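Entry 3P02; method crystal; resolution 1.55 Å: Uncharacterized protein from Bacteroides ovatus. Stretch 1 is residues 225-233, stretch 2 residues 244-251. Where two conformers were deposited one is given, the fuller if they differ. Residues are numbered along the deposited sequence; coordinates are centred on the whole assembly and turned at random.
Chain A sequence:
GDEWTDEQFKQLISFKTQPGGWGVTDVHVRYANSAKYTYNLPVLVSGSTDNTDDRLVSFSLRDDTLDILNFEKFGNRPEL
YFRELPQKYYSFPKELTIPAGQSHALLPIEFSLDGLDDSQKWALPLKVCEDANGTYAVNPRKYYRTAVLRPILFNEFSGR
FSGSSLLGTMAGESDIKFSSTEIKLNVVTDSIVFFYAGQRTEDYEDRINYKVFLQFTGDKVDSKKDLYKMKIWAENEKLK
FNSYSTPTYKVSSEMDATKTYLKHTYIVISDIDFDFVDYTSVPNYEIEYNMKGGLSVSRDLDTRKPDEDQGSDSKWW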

# COMPACT_ATOMS: atom_id res chain seq x y z
N LYS A 225 16.26 -28.85 -8.13
CA LYS A 225 14.90 -28.60 -7.63
C LYS A 225 14.47 -27.14 -7.88
O LYS A 225 15.26 -26.38 -8.44
CB LYS A 225 14.84 -28.95 -6.14
CG LYS A 225 14.91 -30.46 -5.89
CD LYS A 225 15.28 -30.79 -4.46
CE LYS A 225 15.53 -32.27 -4.31
NZ LYS A 225 15.87 -32.64 -2.90
N ASP A 226 13.24 -26.74 -7.52
CA ASP A 226 12.83 -25.37 -7.80
C ASP A 226 12.60 -24.55 -6.50
O ASP A 226 11.83 -23.59 -6.52
CB ASP A 226 11.64 -25.27 -8.76
CG ASP A 226 10.44 -26.15 -8.49
OD1 ASP A 226 10.54 -27.04 -7.63
OD2 ASP A 226 9.41 -25.98 -9.18
N LEU A 227 13.32 -24.89 -5.42
CA LEU A 227 13.30 -24.10 -4.19
C LEU A 227 14.31 -22.97 -4.38
O LEU A 227 15.39 -23.19 -4.96
CB LEU A 227 13.67 -24.94 -2.95
CG LEU A 227 12.58 -25.76 -2.26
CD1 LEU A 227 12.23 -27.00 -3.07
CD2 LEU A 227 13.09 -26.24 -0.89
N TYR A 228 13.98 -21.78 -3.91
CA TYR A 228 14.87 -20.63 -4.02
C TYR A 228 15.26 -20.11 -2.65
O TYR A 228 14.46 -20.16 -1.72
CB TYR A 228 14.23 -19.53 -4.85
CG TYR A 228 14.24 -19.86 -6.32
CD1 TYR A 228 15.33 -19.53 -7.12
CD2 TYR A 228 13.20 -20.58 -6.90
CE1 TYR A 228 15.37 -19.89 -8.47
CE2 TYR A 228 13.25 -20.99 -8.23
CZ TYR A 228 14.33 -20.62 -9.02
OH TYR A 228 14.37 -21.01 -10.34
N LYS A 229 16.50 -19.63 -2.54
CA LYS A 229 17.05 -19.09 -1.29
C LYS A 229 16.45 -17.71 -0.97
O LYS A 229 16.06 -16.94 -1.86
CB LYS A 229 18.59 -18.91 -1.41
CG LYS A 229 19.36 -20.21 -1.55
CD LYS A 229 20.86 -19.91 -1.75
CE LYS A 229 21.54 -21.12 -2.31
NZ LYS A 229 23.00 -20.87 -2.45
N MSE A 230 16.45 -17.40 0.32
CA MSE A 230 16.04 -16.11 0.86
C MSE A 230 17.04 -15.64 1.89
O MSE A 230 17.86 -16.43 2.39
CB MSE A 230 14.67 -16.23 1.53
CG MSE A 230 13.59 -16.67 0.55
SE MSE A 230 11.87 -16.59 1.35
CE MSE A 230 11.80 -14.62 1.44
N LYS A 231 16.96 -14.35 2.20
CA LYS A 231 17.65 -13.76 3.34
C LYS A 231 16.55 -13.27 4.29
O LYS A 231 15.50 -12.84 3.83
CB LYS A 231 18.58 -12.61 2.94
CG LYS A 231 19.77 -13.11 2.11
CD LYS A 231 20.64 -11.98 1.60
CE LYS A 231 21.76 -12.49 0.71
NZ LYS A 231 22.58 -11.37 0.17
N ILE A 232 16.81 -13.32 5.59
CA ILE A 232 15.91 -12.81 6.61
C ILE A 232 16.75 -12.03 7.62
O ILE A 232 17.82 -12.50 8.04
CB ILE A 232 15.04 -13.92 7.28
CG1 ILE A 232 13.91 -13.28 8.13
CG2 ILE A 232 15.92 -14.92 8.12
CD1 ILE A 232 12.87 -14.33 8.72
N TRP A 233 16.29 -10.84 8.03
CA TRP A 233 17.05 -10.08 9.01
C TRP A 233 16.19 -9.00 9.67
O TRP A 233 15.10 -8.70 9.20
CB TRP A 233 18.31 -9.45 8.36
CG TRP A 233 18.04 -8.31 7.41
CD1 TRP A 233 18.16 -6.98 7.69
CD2 TRP A 233 17.66 -8.40 6.02
NE1 TRP A 233 17.85 -6.23 6.57
CE2 TRP A 233 17.56 -7.08 5.53
CE3 TRP A 233 17.47 -9.47 5.13
CZ2 TRP A 233 17.27 -6.80 4.18
CZ3 TRP A 233 17.11 -9.20 3.82
CH2 TRP A 233 17.00 -7.88 3.36
N TYR A 244 17.21 -19.11 13.06
CA TYR A 244 17.78 -20.45 13.11
C TYR A 244 17.83 -21.13 11.74
O TYR A 244 18.34 -22.25 11.64
CB TYR A 244 17.04 -21.34 14.12
CG TYR A 244 17.15 -20.78 15.51
CD1 TYR A 244 18.34 -20.86 16.21
CD2 TYR A 244 16.07 -20.15 16.12
CE1 TYR A 244 18.46 -20.33 17.50
CE2 TYR A 244 16.17 -19.62 17.41
CZ TYR A 244 17.37 -19.72 18.10
OH TYR A 244 17.51 -19.22 19.37
N SER A 245 17.22 -20.50 10.72
CA SER A 245 17.29 -21.06 9.38
C SER A 245 17.00 -20.02 8.35
O SER A 245 16.13 -19.16 8.56
CB SER A 245 16.33 -22.23 9.18
OG SER A 245 15.01 -21.86 9.55
N THR A 246 17.72 -20.10 7.23
CA THR A 246 17.41 -19.16 6.15
C THR A 246 16.16 -19.67 5.46
O THR A 246 16.07 -20.85 5.07
CB THR A 246 18.58 -18.96 5.18
OG1 THR A 246 18.94 -20.23 4.68
CG2 THR A 246 19.77 -18.27 5.83
N PRO A 247 15.14 -18.80 5.29
CA PRO A 247 13.90 -19.28 4.65
C PRO A 247 14.12 -19.65 3.18
O PRO A 247 15.14 -19.30 2.56
CB PRO A 247 12.92 -18.10 4.81
CG PRO A 247 13.53 -17.19 5.83
CD PRO A 247 15.02 -17.38 5.70
N THR A 248 13.16 -20.40 2.63
CA THR A 248 13.14 -20.79 1.21
C THR A 248 11.78 -20.46 0.61
O THR A 248 10.80 -20.26 1.34
CB THR A 248 13.43 -22.28 1.02
OG1 THR A 248 12.37 -23.03 1.62
CG2 THR A 248 14.79 -22.70 1.56
N TYR A 249 11.70 -20.38 -0.71
CA TYR A 249 10.39 -20.16 -1.32
C TYR A 249 10.29 -20.89 -2.63
O TYR A 249 11.30 -21.25 -3.27
CB TYR A 249 10.05 -18.68 -1.51
CG TYR A 249 10.82 -17.98 -2.61
CD1 TYR A 249 12.14 -17.60 -2.43
CD2 TYR A 249 10.20 -17.64 -3.81
CE1 TYR A 249 12.83 -16.89 -3.41
CE2 TYR A 249 10.89 -16.93 -4.81
CZ TYR A 249 12.21 -16.57 -4.60
OH TYR A 249 12.92 -15.92 -5.59
N LYS A 250 9.03 -21.10 -3.03
CA LYS A 250 8.67 -21.67 -4.31
C LYS A 250 7.61 -20.79 -4.93
O LYS A 250 6.77 -20.23 -4.21
CB LYS A 250 8.16 -23.10 -4.17
CG LYS A 250 9.21 -24.12 -3.75
CD LYS A 250 8.68 -25.56 -3.84
CE LYS A 250 8.72 -26.10 -5.25
NZ LYS A 250 8.10 -27.45 -5.35
N VAL A 251 7.70 -20.63 -6.23
CA VAL A 251 6.75 -19.83 -7.01
C VAL A 251 6.22 -20.72 -8.10
O VAL A 251 7.03 -21.31 -8.83
CB VAL A 251 7.34 -18.53 -7.63
CG1 VAL A 251 6.29 -17.79 -8.45
CG2 VAL A 251 7.90 -17.60 -6.58
O HOH W 1 9.75 -22.33 -7.63
O HOH W 2 7.49 -24.43 -7.95

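The two stretches of one chain bury 650 Å² between them, and an antiparallel ladder pairs Tyr228 with Tyr249 and Lys229 with Thr248. Lys225 makes no contact, its extended side chain leading away. Asp226 ties down the exposed end: OD1 forms a salt bridge with Lys250 NZ (3.4 Å) and lies 3.1 Å from Lys250 CE, the lysine chain bending at chi3 (81°, p) while its other torsions stay m or t. Water also joins this end: the oxygen of water 1 lies 2.7 Å from Asp226 O and accepts from Val251 N (3.0 Å), so it can link the two backbones where no direct hydrogen bond does. Leu227 packs CD1 against the aliphatic part of Lys250 (CD, 3.9 Å), and its CA approaches Tyr249 O (3.6 Å) in a CA-H...O contact. Tyr228 and Tyr249 form the hydrogen-bonded pair of the ladder: Tyr228 N donates to Tyr249 O (2.8 Å) and Tyr249 N to Tyr228 O (2.9 Å), with angles of 159° and 154° at the hydrogens. Their side chains share a face of the sheet, and Tyr228 CB sits over the Tyr249 ring, 3.7 Å from its centroid; the two rings are oblique, planes at 40° and centroids 5.8 Å apart. Lys229 pairs with Thr248 without hydrogen bonds, CA to CA 4.9 Å, and both side chains occupy the other face; Lys229 O meets the edge of the Tyr249 ring (CE1, 3.6 Å). Met230, a selenomethionine, is buried and points toward stretch 2. Its CG touches Tyr249 CD1 (3.4 Å) and its SE touches Pro247 CB (3.9 Å), so the selenium lies between ring and proline. Met230 N reaches Pro247 O at 3.2 Å, but the 122° angle makes this hydrogen bond weak. Lys231 points away, whereas Ile232 turns back, laying CG2 against Pro247 CD (3.6 Å). Trp233 is out of reach.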